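Ferrous iron uptake transporter protein B (PDB 3TAH) probably transports ferrous iron across the cell membrane in a GTP-driven uptake system; this piece is its cytosolic GTP-binding G-protein domain. Local coordinates at residues A[217-220]-A[221-224]. The protein carries 1 engineered substitution. Sequence-based numbering, arbitrary orientation.
Sequences DLSQ and FQRK
S219 and Q222 come together where the extended loop 217-219 turns into helix 220-237, their CA atoms 5.1 Å apart. The first helical backbone bonds follow at once: R223 N donates to S219 O over 3.0 Å, and K224 N to Q220 O. S219 occupies the N-cap, where a short hydroxyl side chain can fold back to an amide of the first turn, standing in for the carbonyl that a preceding turn of helix would supply. With chi1 at 71°, its OG sits between its own N and carbonyl carbon and accepts from Q222 N (3.0 Å, N-H...O angle 165°). Q222 returns the bond: its OE1 takes S219 N at 2.9 Å, nearly straight at 168°, in the plane of the amide and on a lone pair. The two reciprocal bonds make a capping box, which starts helix 220-237 of the cytosolic helical domain, on the protein surface away from the nucleotide. Glutamine suits the box position because its extended chain reaches back to the N-cap amide. A water bridges the same OE1 (2.7 Å) to D217 O, while NE2 donates to V188 O and S192 OG, tying the cap to the region at the end of helix 176-189. L218 crosses Q222 at about a right angle, its CD2 lying 3.7 Å from OE1, and its CB meets R223 CG at 3.9 Å; a branched leucine can lay carbon beside both the glutamine chain and the arginine's aliphatic stem. Q220 and K224, both exposed, run side by side a helical turn apart, their long, flexible, polar-ended chains suited to a surface turn.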
loop_
_atom_site.group_PDB
_atom_site.type_symbol
_atom_site.label_atom_id
_atom_site.label_comp_id
_atom_site.label_asym_id
_atom_site.label_seq_id
_atom_site.Cartn_x
_atom_site.Cartn_y
_atom_site.Cartn_z
ATOM N N ASP A 217 10.872 5.044 -19.775
ATOM C CA ASP A 217 11.524 5.570 -20.968
ATOM C C ASP A 217 11.374 7.072 -20.864
ATOM O O ASP A 217 10.422 7.646 -21.416
ATOM C CB ASP A 217 10.846 5.022 -22.226
ATOM C CG ASP A 217 11.417 5.607 -23.516
ATOM O OD1 ASP A 217 12.642 5.795 -23.615
ATOM O OD2 ASP A 217 10.624 5.867 -24.441
ATOM N N LEU A 218 12.301 7.692 -20.132
ATOM C CA LEU A 218 12.321 9.148 -19.947
ATOM C C LEU A 218 13.322 9.804 -20.879
ATOM O O LEU A 218 14.430 9.302 -21.065
ATOM C CB LEU A 218 12.668 9.547 -18.504
ATOM C CG LEU A 218 11.699 9.030 -17.434
ATOM C CD1 LEU A 218 12.116 9.499 -16.033
ATOM C CD2 LEU A 218 10.248 9.423 -17.743
ATOM N N SER A 219 12.923 10.936 -21.443
ATOM C CA SER A 219 13.812 11.718 -22.293
ATOM C C SER A 219 14.921 12.338 -21.460
ATOM O O SER A 219 14.816 12.451 -20.215
ATOM C CB SER A 219 13.041 12.822 -23.009
ATOM O OG SER A 219 12.642 13.839 -22.099
ATOM N N GLN A 220 15.983 12.754 -22.146
ATOM C CA GLN A 220 17.068 13.479 -21.494
ATOM C C GLN A 220 16.503 14.717 -20.800
ATOM O O GLN A 220 16.891 15.022 -19.680
ATOM C CB GLN A 220 18.163 13.883 -22.497
ATOM C CG GLN A 220 19.269 14.737 -21.872
ATOM C CD GLN A 220 20.395 15.075 -22.826
ATOM O OE1 GLN A 220 20.318 14.810 -24.024
ATOM N NE2 GLN A 220 21.445 15.668 -22.293
ATOM N N PHE A 221 15.589 15.431 -21.455
ATOM C CA PHE A 221 15.036 16.648 -20.852
ATOM C C PHE A 221 14.247 16.321 -19.569
ATOM O O PHE A 221 14.379 17.011 -18.559
ATOM C CB PHE A 221 14.186 17.439 -21.858
ATOM C CG PHE A 221 13.508 18.629 -21.243
ATOM C CD1 PHE A 221 14.276 19.658 -20.709
ATOM C CD2 PHE A 221 12.127 18.710 -21.176
ATOM C CE1 PHE A 221 13.679 20.759 -20.117
ATOM C CE2 PHE A 221 11.516 19.814 -20.589
ATOM C CZ PHE A 221 12.310 20.842 -20.059
ATOM N N GLN A 222 13.435 15.261 -19.614
ATOM C CA GLN A 222 12.676 14.815 -18.440
ATOM C C GLN A 222 13.614 14.522 -17.273
ATOM O O GLN A 222 13.374 14.965 -16.151
ATOM C CB GLN A 222 11.816 13.580 -18.762
ATOM C CG GLN A 222 10.512 13.896 -19.468
ATOM C CD GLN A 222 9.761 12.651 -19.921
ATOM O OE1 GLN A 222 10.328 11.798 -20.605
ATOM N NE2 GLN A 222 8.482 12.551 -19.557
ATOM N N ARG A 223 14.691 13.796 -17.551
ATOM C CA ARG A 223 15.674 13.435 -16.529
ATOM C C ARG A 223 16.358 14.670 -15.937
ATOM O O ARG A 223 16.573 14.737 -14.726
ATOM C CB ARG A 223 16.702 12.448 -17.083
ATOM C CG ARG A 223 16.091 11.093 -17.445
ATOM C CD ARG A 223 16.996 10.237 -18.327
ATOM N NE ARG A 223 18.004 9.516 -17.555
ATOM C CZ ARG A 223 18.985 8.767 -18.067
ATOM N NH1 ARG A 223 19.130 8.629 -19.385
ATOM N NH2 ARG A 223 19.842 8.146 -17.248
ATOM N N LYS A 224 16.675 15.652 -16.782
ATOM C CA LYS A 224 17.268 16.909 -16.306
ATOM C C LYS A 224 16.309 17.672 -15.387
ATOM O O LYS A 224 16.728 18.164 -14.329
ATOM C CB LYS A 224 17.675 17.807 -17.474
ATOM C CG LYS A 224 18.899 17.319 -18.204
ATOM C CD LYS A 224 19.219 18.143 -19.449
ATOM C CE LYS A 224 19.780 19.502 -19.114
ATOM N NZ LYS A 224 20.525 20.085 -20.278
HETATM O O HOH W 1 9.498 10.090 -22.569
#